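Local atomic coordinates of UPF0230 protein TM1468 (Thermotoga maritima, PDB entry 1VPV), a protein that binds long-chain fatty acids such as palmitate and may take part in lipid transport or fatty acid metabolism. Residues Ile17-Thr22 with Tyr33-Ile38; Ala23-Ser28 with Ala136-Ala141; Asp52-Glu57 with Ile272-Gly277; Leu242-Val247 with Val289-Glu294. All blocks are in the same frame, centred on the assembly; numbering follows the deposited sequence.

The four contacts step from one sheet of this DegV-like fold to the other. Interaction 1 pairs two parallel strands, 15-20 and 35-43, of the first sheet. Interaction 2 lies about 8 Å away, centre to centre, where the loop after strand 15-20 meets the start of helix 138-149. Interaction 3 ties the residues leading into helix 56-68 to the end of strand 267-275. Interaction 4 pairs strand 241-248, the neighbour of 267-275, with strand 289-295. Its centre is about 18 Å from that of interaction 1. Along the chain, interaction 2 crosses interactions 1 and 3, and 3 crosses 4. Early and late segments are thus joined beside the bound fatty acid, which interactions 3 and 4 touch.

Interaction 1: residues Ile17-Thr22 with Tyr33-Ile38; sequences ILVDST and YDIDSI
Ile17 O accepts from Asp36 N at 3.0 Å and starts a parallel ladder between residues 17-20 and 35-38. Val19 continues it, with its N donating to Asp36 O and its O accepting from Ile38 N. The last rung, Ser21 N to Ile38 O, is weak, with an N-H...O angle of only 130°. It falls where the strand gives way to a 3-10 segment.

The hydrophobic side chains pack tightly on both faces of the pair. On one face, Ile35 CG1 touches Ile17 CG2 at 3.9 Å, and Ile35 CG2 reaches Val19 CG2 at 4.1 Å. Ala141 and Ile137 cover this face. On the other, Leu18 has CG anti to the backbone N (chi1 180°). Its CD1 lies 3.5 Å from Asp36 O and 4.0 Å from Ile38 CB. Phe83 of helix 80-92 packs on both Leu18 and Ile38.

The contact is looser toward Tyr33 and Asp34, which are partly exposed. The Asp34 carboxylate makes a salt bridge with Lys16, one residue before Ile17 on the facing strand, and also bonds to Tyr95. Asp36 is also partly exposed; its OD2 meets Arg86 and Tyr90. Its OD1 takes Ser37 N from above the carboxylate plane. Near the other end, a water joins Asp20 O to Ser37 OG, which lies 2.9 Å from the water oxygen.

Strand 15-20, the short helix 29-32 and strand 35-43 form a beta-alpha-beta unit, and these parallel rungs join its two strands.

Interaction 2: residues Ala23-Ser28 with Ala136-Ala141; sequences ADVPFS and AIPLPA
The backbones come nearest at Ala23 and Ile137, whose CA atoms are 5.2 Å apart, and no hydrogen bond links the two segments. In this DegV-like fold, the loop that follows strand 15-20 packs here against the residues that lead into helix 138-149.

Ile137 has CG1 anti to its carbonyl carbon (chi1 -77°), and CG2 takes the place anti to the backbone N. That branch meets the methyl group of Ala23. Pro138 fills the other half of the contact with its ring. Its CB lies 4.1 Å from Pro26 CD and 4.2 Å from Val25 CG2, the two side chains coming in at a slant. Its CG lies 3.9 Å from Val25 CA. All of these residues are buried. Ile245 of strand 241-248 touches both prolines, so the contact also rests on the second sheet.

Asp24 turns its carboxylate elsewhere: OD2 bonds to Ser134 OG and OD1 to Gly277 N. These bonds tether the loop to the segments that precede helices 138-149 and 278-284.

The closest approaches are short: Ala23 CB sits 3.5 Å from Ile137 CG2, and Ala23 O lies 3.3 Å from Pro138 CG.

Interaction 3: residues Asp52-Glu57 with Ile272-Gly277; sequences DEREPE and IISPMG
Bends at chi2 (-52°) and chi3 (-83°) of Arg54 place CD and NE so that its guanidinium meets Pro275 end-on. Asp52 has CG anti to its backbone N, and its carboxylate lies against Gly277.

NH1 and NH2 of Arg54 both donate to Pro275 O, each at 3.2 Å. The oxygen lies in the guanidinium plane, so one acceptor is held by two N-H groups, which helps to fix the rotation of the flat group. Ser274 OG is 2.9 Å from Arg54 NH2, but the angle is too poor for a hydrogen bond. That hydroxyl bonds to Asp24 O instead. Arg54 NH2 has a further partner in Val25 O. An alanine at Arg54 would probably leave Pro275 O without both donors and Val25 O without its mate, opening a gap between the segments.

Asp52 OD1 lies 3.6 Å from Gly277 CA. A side chain on this glycine would collide with that oxygen. OD1 also accepts from Lys278 N, while OD2 bonds to Val279 N and Ser21 OG. The start of helix 278-284 is likely to favour the charged form of this carboxylate.

Met276 is modelled as selenomethionine and touches the bound palmitate. Its neighbour Pro275 packs on Tyr63 of helix 56-68, and Arg54 packs on Ile59 of the same helix. Glu55 caps that helix, with OE2 accepting from Glu57 N at 3.0 Å. The contact thus sits where strand 267-275 leads into helix 278-284, beside the turn joining strand 49-51 to helix 56-68.

Interaction 4: residues Leu242-Val247 with Val289-Glu294; sequences LRVIGV and VGFGIE. With PLM (palmitic acid), chain D.
The side chains of Arg243 and Glu294 run alongside each other. From CB, 3.8 Å from Glu294 OE1, the arginine chain passes the same oxygen with CG and CD. It bends at chi3 (-64°), which places NE. NE and NH2 then both donate to OE1, each at 2.8 Å, in a salt bridge, with CZ close to OE1 between them. NE comes from above the carboxylate plane, while NH2 uses the syn lone pair. NH1 turns to Glu146, and Glu294 OE2 makes its own salt bridge with Arg164. A leucine in place of Arg243 would probably leave Glu294 OE1 without its two donors and Glu146 without its salt-bridge mate.

Hydrogen-bonded antiparallel pairs at Arg243-Glu294, Ile245-Gly292 and Val247-Gly290 alternate with non-hydrogen-bonded ones. On the face opposite the salt bridge, Val244 CG2 touches Ile293 CD1 at 3.7 Å. That CD1 sits over the centre of the Phe291 ring.

The tail methyl of palmitate, CG, lies 3.5 Å from Gly292 N, and Val247 CG2 meets PLM CE at 3.8 Å. A side chain at Gly290 would be crowded by the fatty acid. Here the second mixed sheet of the DegV-like fold pairs two of its inner strands, 241-248 and 289-295, and lines the end of the lipid-binding pocket.

Interaction 1: residues Ile17-Thr22 with Tyr33-Ile38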
loop_
_atom_site.group_PDB
_atom_site.type_symbol
_atom_site.label_atom_id
_atom_site.label_comp_id
_atom_site.label_asym_id
_atom_site.label_seq_id
_atom_site.Cartn_x
_atom_site.Cartn_y
_atom_site.Cartn_z
ATOM N N ILE A 17 15.475 -3.284 -2.649
ATOM C CA ILE A 17 14.320 -2.895 -1.864
ATOM C C ILE A 17 13.220 -3.910 -2.165
ATOM O O ILE A 17 12.917 -4.196 -3.315
ATOM C CB ILE A 17 13.853 -1.476 -2.199
ATOM C CG1 ILE A 17 14.902 -0.466 -1.757
ATOM C CG2 ILE A 17 12.505 -1.170 -1.531
ATOM C CD1 ILE A 17 14.667 0.976 -2.266
ATOM N N LEU A 18 12.640 -4.468 -1.117
ATOM C CA LEU A 18 11.535 -5.393 -1.265
ATOM C C LEU A 18 10.301 -4.823 -0.567
ATOM O O LEU A 18 10.376 -4.397 0.588
ATOM C CB LEU A 18 11.915 -6.729 -0.638
ATOM C CG LEU A 18 10.855 -7.815 -0.699
ATOM C CD1 LEU A 18 10.664 -8.291 -2.110
ATOM C CD2 LEU A 18 11.305 -8.956 0.208
ATOM N N VAL A 19 9.174 -4.779 -1.261
ATOM C CA VAL A 19 7.876 -4.549 -0.567
ATOM C C VAL A 19 7.062 -5.831 -0.748
ATOM O O VAL A 19 7.412 -6.694 -1.544
ATOM C CB VAL A 19 7.102 -3.326 -1.104
ATOM C CG1 VAL A 19 7.963 -2.029 -0.997
ATOM C CG2 VAL A 19 6.651 -3.549 -2.562
ATOM N N ASP A 20 5.990 -5.959 0.011
ATOM C CA ASP A 20 5.067 -7.050 -0.149
ATOM C C ASP A 20 3.953 -6.655 -1.117
ATOM O O ASP A 20 3.814 -5.476 -1.455
ATOM C CB ASP A 20 4.545 -7.491 1.207
ATOM C CG ASP A 20 3.661 -6.454 1.867
ATOM O OD1 ASP A 20 2.540 -6.175 1.340
ATOM O OD2 ASP A 20 4.089 -5.955 2.934
ATOM N N SER A 21 3.182 -7.645 -1.588
ATOM C CA SER A 21 2.188 -7.397 -2.636
ATOM C C SER A 21 1.081 -6.413 -2.214
ATOM O O SER A 21 0.454 -5.778 -3.060
ATOM C CB SER A 21 1.546 -8.695 -3.077
ATOM O OG SER A 21 0.916 -9.301 -1.979
ATOM N N THR A 22 0.859 -6.292 -0.910
ATOM C CA THR A 22 -0.090 -5.316 -0.376
ATOM C C THR A 22 0.371 -3.853 -0.503
ATOM O O THR A 22 -0.385 -2.978 -0.182
ATOM C CB THR A 22 -0.415 -5.568 1.122
ATOM O OG1 THR A 22 0.659 -5.124 1.938
ATOM C CG2 THR A 22 -0.632 -7.019 1.369
ATOM N N TYR A 33 13.083 1.976 -9.781
ATOM C CA TYR A 33 13.690 2.138 -8.459
ATOM C C TYR A 33 14.232 0.820 -7.878
ATOM O O TYR A 33 14.578 0.763 -6.675
ATOM C CB TYR A 33 12.692 2.786 -7.472
ATOM C CG TYR A 33 12.272 4.159 -7.911
ATOM C CD1 TYR A 33 13.200 5.204 -7.980
ATOM C CD2 TYR A 33 10.973 4.417 -8.300
ATOM C CE1 TYR A 33 12.813 6.481 -8.400
ATOM C CE2 TYR A 33 10.589 5.675 -8.733
ATOM C CZ TYR A 33 11.505 6.701 -8.773
ATOM O OH TYR A 33 11.100 7.948 -9.191
ATOM N N ASP A 34 14.341 -0.211 -8.724
ATOM C CA ASP A 34 14.826 -1.547 -8.301
ATOM C C ASP A 34 14.101 -2.039 -7.003
ATOM O O ASP A 34 14.707 -2.309 -5.948
ATOM C CB ASP A 34 16.358 -1.557 -8.174
ATOM C CG ASP A 34 16.927 -2.984 -8.025
ATOM O OD1 ASP A 34 16.176 -3.938 -8.325
ATOM O OD2 ASP A 34 18.108 -3.160 -7.627
ATOM N N ILE A 35 12.777 -2.086 -7.103
ATOM C CA ILE A 35 11.930 -2.540 -6.039
ATOM C C ILE A 35 11.244 -3.837 -6.528
ATOM O O ILE A 35 10.669 -3.871 -7.604
ATOM C CB ILE A 35 10.866 -1.497 -5.696
ATOM C CG1 ILE A 35 11.496 -0.215 -5.149
ATOM C CG2 ILE A 35 9.841 -2.062 -4.707
ATOM C CD1 ILE A 35 10.531 0.943 -5.096
ATOM N N ASP A 36 11.312 -4.879 -5.703
ATOM C CA ASP A 36 10.686 -6.149 -5.958
ATOM C C ASP A 36 9.468 -6.259 -5.060
ATOM O O ASP A 36 9.397 -5.606 -4.008
ATOM C CB ASP A 36 11.680 -7.247 -5.596
ATOM C CG ASP A 36 11.372 -8.596 -6.249
ATOM O OD1 ASP A 36 10.372 -8.722 -6.997
ATOM O OD2 ASP A 36 12.158 -9.536 -5.980
ATOM N N SER A 37 8.534 -7.111 -5.469
ATOM C CA SER A 37 7.301 -7.358 -4.750
ATOM C C SER A 37 7.203 -8.843 -4.343
ATOM O O SER A 37 7.326 -9.722 -5.188
ATOM C CB SER A 37 6.107 -6.980 -5.643
ATOM O OG SER A 37 4.927 -6.904 -4.868
ATOM N N ILE A 38 7.010 -9.121 -3.051
ATOM C CA ILE A 38 6.846 -10.508 -2.605
ATOM C C ILE A 38 5.355 -10.797 -2.411
ATOM O O ILE A 38 4.687 -10.067 -1.714
ATOM C CB ILE A 38 7.659 -10.859 -1.324
ATOM C CG1 ILE A 38 7.387 -12.298 -0.911
ATOM C CG2 ILE A 38 7.361 -9.901 -0.158
ATOM C CD1 ILE A 38 8.303 -12.782 0.202
HETATM O O HOH W 1 3.473 -4.402 -4.444
#

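Interaction 2: residues Ala23-Ser28 with Ala136-Ala141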
loop_
_atom_site.group_PDB
_atom_site.type_symbol
_atom_site.label_atom_id
_atom_site.label_comp_id
_atom_site.label_asym_id
_atom_site.label_seq_id
_atom_site.Cartn_x
_atom_site.Cartn_y
_atom_site.Cartn_z
ATOM N N ALA A 23 1.603 -3.621 -0.929
ATOM C CA ALA A 23 2.074 -2.281 -1.275
ATOM C C ALA A 23 1.491 -1.715 -2.579
ATOM O O ALA A 23 1.580 -0.494 -2.807
ATOM C CB ALA A 23 3.632 -2.231 -1.340
ATOM N N ASP A 24 0.929 -2.590 -3.428
ATOM C CA ASP A 24 0.312 -2.175 -4.691
ATOM C C ASP A 24 1.254 -1.216 -5.430
ATOM O O ASP A 24 0.858 -0.121 -5.853
ATOM C CB ASP A 24 -1.038 -1.487 -4.434
ATOM C CG ASP A 24 -2.042 -2.380 -3.720
ATOM O OD1 ASP A 24 -1.949 -3.623 -3.852
ATOM O OD2 ASP A 24 -2.965 -1.828 -3.043
ATOM N N VAL A 25 2.508 -1.630 -5.556
ATOM C CA VAL A 25 3.563 -0.811 -6.141
ATOM C C VAL A 25 3.315 -0.568 -7.630
ATOM O O VAL A 25 2.968 -1.516 -8.367
ATOM C CB VAL A 25 4.991 -1.446 -5.909
ATOM C CG1 VAL A 25 5.164 -2.748 -6.692
ATOM C CG2 VAL A 25 6.104 -0.442 -6.254
ATOM N N PRO A 26 3.475 0.693 -8.095
ATOM C CA PRO A 26 3.213 0.956 -9.532
ATOM C C PRO A 26 4.094 0.095 -10.405
ATOM O O PRO A 26 5.255 -0.131 -10.055
ATOM C CB PRO A 26 3.535 2.437 -9.684
ATOM C CG PRO A 26 3.351 3.002 -8.255
ATOM C CD PRO A 26 3.868 1.911 -7.374
ATOM N N PHE A 27 3.572 -0.424 -11.508
ATOM C CA PHE A 27 4.350 -1.432 -12.251
ATOM C C PHE A 27 5.716 -0.896 -12.643
ATOM O O PHE A 27 6.705 -1.612 -12.513
ATOM C CB PHE A 27 3.567 -1.993 -13.464
ATOM C CG PHE A 27 2.295 -2.684 -13.058
ATOM C CD1 PHE A 27 2.342 -3.828 -12.265
ATOM C CD2 PHE A 27 1.055 -2.148 -13.375
ATOM C CE1 PHE A 27 1.166 -4.442 -11.817
ATOM C CE2 PHE A 27 -0.133 -2.770 -12.950
ATOM C CZ PHE A 27 -0.067 -3.913 -12.167
ATOM N N SER A 28 5.778 0.361 -13.099
ATOM C CA SER A 28 7.000 0.894 -13.702
ATOM C C SER A 28 8.088 1.159 -12.680
ATOM O O SER A 28 9.263 1.218 -13.023
ATOM C CB SER A 28 6.708 2.171 -14.495
ATOM O OG SER A 28 5.932 3.084 -13.738
ATOM N N ALA A 136 0.360 3.733 -0.168
ATOM C CA ALA A 136 1.192 4.571 0.664
ATOM C C ALA A 136 2.585 3.966 0.860
ATOM O O ALA A 136 3.524 4.700 1.062
ATOM C CB ALA A 136 0.538 4.835 1.976
ATOM N N ILE A 137 2.722 2.642 0.792
ATOM C CA ILE A 137 3.995 1.978 1.111
ATOM C C ILE A 137 5.126 2.276 0.128
ATOM O O ILE A 137 6.282 2.417 0.549
ATOM C CB ILE A 137 3.833 0.446 1.251
ATOM C CG1 ILE A 137 3.212 0.113 2.600
ATOM C CG2 ILE A 137 5.217 -0.307 1.119
ATOM C CD1 ILE A 137 2.549 -1.238 2.630
ATOM N N PRO A 138 4.823 2.340 -1.175
ATOM C CA PRO A 138 5.885 2.664 -2.129
ATOM C C PRO A 138 6.466 4.068 -1.994
ATOM O O PRO A 138 7.558 4.336 -2.510
ATOM C CB PRO A 138 5.194 2.537 -3.493
ATOM C CG PRO A 138 3.923 1.793 -3.225
ATOM C CD PRO A 138 3.543 2.082 -1.835
ATOM N N LEU A 139 5.731 4.971 -1.357
ATOM C CA LEU A 139 6.189 6.354 -1.215
ATOM C C LEU A 139 7.498 6.363 -0.433
ATOM O O LEU A 139 8.501 6.819 -0.956
ATOM C CB LEU A 139 5.103 7.281 -0.596
ATOM C CG LEU A 139 3.839 7.473 -1.438
ATOM C CD1 LEU A 139 2.739 8.141 -0.682
ATOM C CD2 LEU A 139 4.145 8.234 -2.705
ATOM N N PRO A 140 7.515 5.798 0.784
ATOM C CA PRO A 140 8.814 5.640 1.484
ATOM C C PRO A 140 9.878 4.779 0.782
ATOM O O PRO A 140 11.065 4.953 1.051
ATOM C CB PRO A 140 8.426 5.039 2.839
ATOM C CG PRO A 140 7.047 4.534 2.687
ATOM C CD PRO A 140 6.391 5.349 1.614
ATOM N N ALA A 141 9.476 3.882 -0.109
ATOM C CA ALA A 141 10.444 3.096 -0.889
ATOM C C ALA A 141 11.151 3.918 -1.928
ATOM O O ALA A 141 12.369 3.781 -2.113
ATOM C CB ALA A 141 9.775 1.932 -1.564
#

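Interaction 3: residues Asp52-Glu57 with Ile272-Gly277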
loop_
_atom_site.group_PDB
_atom_site.type_symbol
_atom_site.label_atom_id
_atom_site.label_comp_id
_atom_site.label_asym_id
_atom_site.label_seq_id
_atom_site.Cartn_x
_atom_site.Cartn_y
_atom_site.Cartn_z
ATOM N N ASP A 52 -0.415 -13.215 -5.042
ATOM C CA ASP A 52 -0.661 -11.817 -5.435
ATOM C C ASP A 52 0.549 -11.296 -6.224
ATOM O O ASP A 52 1.367 -10.534 -5.701
ATOM C CB ASP A 52 -0.934 -11.009 -4.157
ATOM C CG ASP A 52 -1.450 -9.572 -4.410
ATOM O OD1 ASP A 52 -1.594 -9.130 -5.554
ATOM O OD2 ASP A 52 -1.706 -8.845 -3.425
ATOM N N GLU A 53 0.688 -11.732 -7.484
ATOM C CA GLU A 53 1.836 -11.322 -8.318
ATOM C C GLU A 53 1.609 -9.936 -8.917
ATOM O O GLU A 53 0.518 -9.673 -9.419
ATOM C CB GLU A 53 2.034 -12.286 -9.484
ATOM C CG GLU A 53 2.453 -13.693 -9.118
ATOM C CD GLU A 53 3.901 -13.843 -8.642
ATOM O OE1 GLU A 53 4.690 -12.870 -8.673
ATOM O OE2 GLU A 53 4.245 -14.975 -8.235
ATOM N N ARG A 54 2.628 -9.073 -8.903
ATOM C CA ARG A 54 2.507 -7.731 -9.480
ATOM C C ARG A 54 2.733 -7.790 -10.962
ATOM O O ARG A 54 3.781 -7.400 -11.447
ATOM C CB ARG A 54 3.505 -6.700 -8.907
ATOM C CG ARG A 54 3.202 -6.134 -7.586
ATOM C CD ARG A 54 1.799 -5.533 -7.431
ATOM N NE ARG A 54 1.591 -4.157 -7.908
ATOM C CZ ARG A 54 0.396 -3.557 -7.878
ATOM N NH1 ARG A 54 -0.663 -4.203 -7.417
ATOM N NH2 ARG A 54 0.234 -2.328 -8.334
ATOM N N GLU A 55 1.702 -8.206 -11.665
ATOM C CA GLU A 55 1.719 -8.362 -13.088
ATOM C C GLU A 55 0.350 -7.861 -13.557
ATOM O O GLU A 55 -0.661 -8.338 -13.053
ATOM C CB GLU A 55 1.938 -9.840 -13.387
ATOM C CG GLU A 55 1.170 -10.414 -14.577
ATOM C CD GLU A 55 1.756 -10.016 -15.902
ATOM O OE1 GLU A 55 2.923 -10.375 -16.146
ATOM O OE2 GLU A 55 1.047 -9.356 -16.698
ATOM N N PRO A 56 0.309 -6.865 -14.470
ATOM C CA PRO A 56 -0.986 -6.259 -14.839
ATOM C C PRO A 56 -2.051 -7.269 -15.272
ATOM O O PRO A 56 -3.186 -7.140 -14.861
ATOM C CB PRO A 56 -0.644 -5.337 -16.028
ATOM C CG PRO A 56 0.808 -5.117 -15.962
ATOM C CD PRO A 56 1.439 -6.264 -15.209
ATOM N N GLU A 57 -1.696 -8.252 -16.107
ATOM C CA GLU A 57 -2.678 -9.250 -16.577
ATOM C C GLU A 57 -3.293 -10.040 -15.417
ATOM O O GLU A 57 -4.515 -10.221 -15.382
ATOM C CB GLU A 57 -2.068 -10.231 -17.587
ATOM N N ILE A 272 1.030 9.143 -9.915
ATOM C CA ILE A 272 0.893 7.976 -10.761
ATOM C C ILE A 272 -0.291 7.161 -10.203
ATOM O O ILE A 272 -0.643 7.305 -9.044
ATOM C CB ILE A 272 2.208 7.173 -10.794
ATOM C CG1 ILE A 272 2.095 6.008 -11.742
ATOM C CG2 ILE A 272 2.602 6.681 -9.379
ATOM C CD1 ILE A 272 3.429 5.444 -12.143
ATOM N N ILE A 273 -0.917 6.362 -11.054
ATOM C CA ILE A 273 -2.029 5.524 -10.665
ATOM C C ILE A 273 -1.541 4.078 -10.558
ATOM O O ILE A 273 -0.804 3.610 -11.417
ATOM C CB ILE A 273 -3.192 5.651 -11.690
ATOM C CG1 ILE A 273 -3.871 7.020 -11.511
ATOM C CG2 ILE A 273 -4.235 4.548 -11.499
ATOM C CD1 ILE A 273 -4.811 7.381 -12.636
ATOM N N SER A 274 -1.965 3.380 -9.512
ATOM C CA SER A 274 -1.645 1.968 -9.318
ATOM C C SER A 274 -2.871 1.127 -8.941
ATOM O O SER A 274 -3.536 1.386 -7.923
ATOM C CB SER A 274 -0.611 1.825 -8.209
ATOM O OG SER A 274 -0.152 0.500 -8.108
ATOM N N PRO A 275 -3.159 0.099 -9.728
ATOM C CA PRO A 275 -4.276 -0.754 -9.356
ATOM C C PRO A 275 -3.988 -1.538 -8.065
ATOM O O PRO A 275 -2.876 -1.976 -7.844
ATOM C CB PRO A 275 -4.402 -1.707 -10.539
ATOM C CG PRO A 275 -3.096 -1.699 -11.175
ATOM C CD PRO A 275 -2.504 -0.348 -10.960
HETATM N N MSE A 276 -4.982 -1.703 -7.219
HETATM C CA MSE A 276 -4.781 -2.474 -5.992
HETATM C C MSE A 276 -4.718 -3.966 -6.327
HETATM O O MSE A 276 -5.507 -4.484 -7.156
HETATM C CB MSE A 276 -5.902 -2.197 -4.990
HETATM C CG MSE A 276 -5.905 -0.814 -4.452
HETATM SE SE MSE A 276 -7.670 -0.164 -3.755
HETATM C CE MSE A 276 -7.043 0.569 -1.969
ATOM N N GLY A 277 -3.768 -4.645 -5.688
ATOM C CA GLY A 277 -3.539 -6.079 -5.933
ATOM C C GLY A 277 -4.648 -6.982 -5.399
ATOM O O GLY A 277 -5.696 -6.517 -4.952
#

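Interaction 4: residues Leu242-Val247 with Val289-Glu294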
loop_
_atom_site.group_PDB
_atom_site.type_symbol
_atom_site.label_atom_id
_atom_site.label_comp_id
_atom_site.label_asym_id
_atom_site.label_seq_id
_atom_site.Cartn_x
_atom_site.Cartn_y
_atom_site.Cartn_z
ATOM N N LEU A 242 2.869 17.989 -2.551
ATOM C CA LEU A 242 2.599 16.586 -2.345
ATOM C C LEU A 242 3.153 15.727 -3.476
ATOM O O LEU A 242 3.267 16.192 -4.601
ATOM C CB LEU A 242 1.092 16.366 -2.332
ATOM C CG LEU A 242 0.154 17.081 -1.376
ATOM C CD1 LEU A 242 -1.217 16.463 -1.547
ATOM C CD2 LEU A 242 0.634 16.959 0.091
ATOM N N ARG A 243 3.469 14.469 -3.181
ATOM C CA ARG A 243 3.543 13.427 -4.229
ATOM C C ARG A 243 2.501 12.355 -3.891
ATOM O O ARG A 243 2.209 12.130 -2.729
ATOM C CB ARG A 243 4.937 12.827 -4.346
ATOM C CG ARG A 243 5.988 13.817 -4.801
ATOM C CD ARG A 243 7.288 13.140 -5.264
ATOM N NE ARG A 243 7.928 12.424 -4.156
ATOM C CZ ARG A 243 9.186 11.969 -4.163
ATOM N NH1 ARG A 243 9.954 12.151 -5.210
ATOM N NH2 ARG A 243 9.689 11.337 -3.098
ATOM N N VAL A 244 1.963 11.689 -4.903
ATOM C CA VAL A 244 0.734 10.894 -4.756
ATOM C C VAL A 244 0.727 9.631 -5.629
ATOM O O VAL A 244 1.123 9.664 -6.800
ATOM C CB VAL A 244 -0.495 11.729 -5.198
ATOM C CG1 VAL A 244 -1.787 10.990 -4.935
ATOM C CG2 VAL A 244 -0.512 13.054 -4.478
ATOM N N ILE A 245 0.260 8.530 -5.053
ATOM C CA ILE A 245 -0.144 7.366 -5.818
ATOM C C ILE A 245 -1.648 7.235 -5.652
ATOM O O ILE A 245 -2.116 7.016 -4.569
ATOM C CB ILE A 245 0.556 6.094 -5.315
ATOM C CG1 ILE A 245 2.073 6.269 -5.417
ATOM C CG2 ILE A 245 0.123 4.847 -6.122
ATOM C CD1 ILE A 245 2.857 5.023 -4.963
ATOM N N GLY A 246 -2.403 7.412 -6.729
ATOM C CA GLY A 246 -3.820 7.089 -6.735
ATOM C C GLY A 246 -4.002 5.585 -6.850
ATOM O O GLY A 246 -3.377 4.932 -7.722
ATOM N N VAL A 247 -4.819 5.014 -5.958
ATOM C CA VAL A 247 -5.089 3.575 -6.003
ATOM C C VAL A 247 -6.543 3.289 -6.234
ATOM O O VAL A 247 -7.420 4.084 -5.897
ATOM C CB VAL A 247 -4.625 2.805 -4.737
ATOM C CG1 VAL A 247 -3.111 2.917 -4.573
ATOM C CG2 VAL A 247 -5.351 3.319 -3.520
ATOM N N VAL A 289 -11.533 3.340 -4.042
ATOM C CA VAL A 289 -10.702 4.429 -4.549
ATOM C C VAL A 289 -9.978 5.124 -3.383
ATOM O O VAL A 289 -10.566 5.406 -2.330
ATOM C CB VAL A 289 -11.576 5.456 -5.347
ATOM C CG1 VAL A 289 -10.900 6.813 -5.487
ATOM C CG2 VAL A 289 -11.883 4.913 -6.690
ATOM N N GLY A 290 -8.698 5.400 -3.556
ATOM C CA GLY A 290 -7.970 6.040 -2.485
ATOM C C GLY A 290 -6.710 6.687 -2.974
ATOM O O GLY A 290 -6.398 6.635 -4.182
ATOM N N PHE A 291 -5.974 7.302 -2.048
ATOM C CA PHE A 291 -4.623 7.675 -2.369
ATOM C C PHE A 291 -3.646 7.497 -1.239
ATOM O O PHE A 291 -4.012 7.591 -0.063
ATOM C CB PHE A 291 -4.533 9.075 -2.990
ATOM C CG PHE A 291 -5.344 10.160 -2.313
ATOM C CD1 PHE A 291 -5.602 10.171 -0.961
ATOM C CD2 PHE A 291 -5.762 11.245 -3.060
ATOM C CE1 PHE A 291 -6.330 11.201 -0.401
ATOM C CE2 PHE A 291 -6.497 12.268 -2.493
ATOM C CZ PHE A 291 -6.772 12.256 -1.176
ATOM N N GLY A 292 -2.404 7.179 -1.623
ATOM C CA GLY A 292 -1.247 7.275 -0.744
ATOM C C GLY A 292 -0.672 8.644 -1.010
ATOM O O GLY A 292 -0.467 9.001 -2.165
ATOM N N ILE A 293 -0.420 9.409 0.048
ATOM C CA ILE A 293 0.071 10.756 -0.066
ATOM C C ILE A 293 1.411 10.894 0.653
ATOM O O ILE A 293 1.556 10.397 1.766
ATOM C CB ILE A 293 -0.912 11.760 0.607
ATOM C CG1 ILE A 293 -2.309 11.712 -0.035
ATOM C CG2 ILE A 293 -0.349 13.138 0.604
ATOM C CD1 ILE A 293 -2.430 12.355 -1.347
ATOM N N GLU A 294 2.371 11.573 0.002
ATOM C CA GLU A 294 3.624 12.048 0.603
ATOM C C GLU A 294 3.626 13.564 0.650
ATOM O O GLU A 294 3.591 14.238 -0.383
ATOM C CB GLU A 294 4.861 11.604 -0.191
ATOM C CG GLU A 294 6.198 12.247 0.327
ATOM C CD GLU A 294 7.411 12.038 -0.605
ATOM O OE1 GLU A 294 7.233 11.406 -1.682
ATOM O OE2 GLU A 294 8.544 12.510 -0.269
HETATM C C1 PLM D . -2.505 -10.911 5.408
HETATM O O1 PLM D . -1.512 -11.050 6.182
HETATM O O2 PLM D . -3.337 -11.854 5.212
HETATM C C2 PLM D . -2.661 -9.588 4.694
HETATM C C3 PLM D . -3.724 -8.730 5.350
HETATM C C4 PLM D . -3.958 -7.470 4.526
HETATM C C5 PLM D . -5.081 -6.661 5.166
HETATM C C6 PLM D . -5.381 -5.396 4.403
HETATM C C7 PLM D . -6.453 -4.549 5.071
HETATM C C8 PLM D . -7.022 -3.517 4.102
HETATM C C9 PLM D . -6.060 -2.370 3.882
HETATM C CA PLM D . -6.576 -1.380 2.856
HETATM C CB PLM D . -5.663 -0.167 2.777
HETATM C CC PLM D . -6.009 0.677 1.553
HETATM C CD PLM D . -5.226 2.006 1.517
HETATM C CE PLM D . -5.399 2.743 0.201
HETATM C CF PLM D . -4.785 4.134 0.222
HETATM C CG PLM D . -3.283 4.120 -0.081
#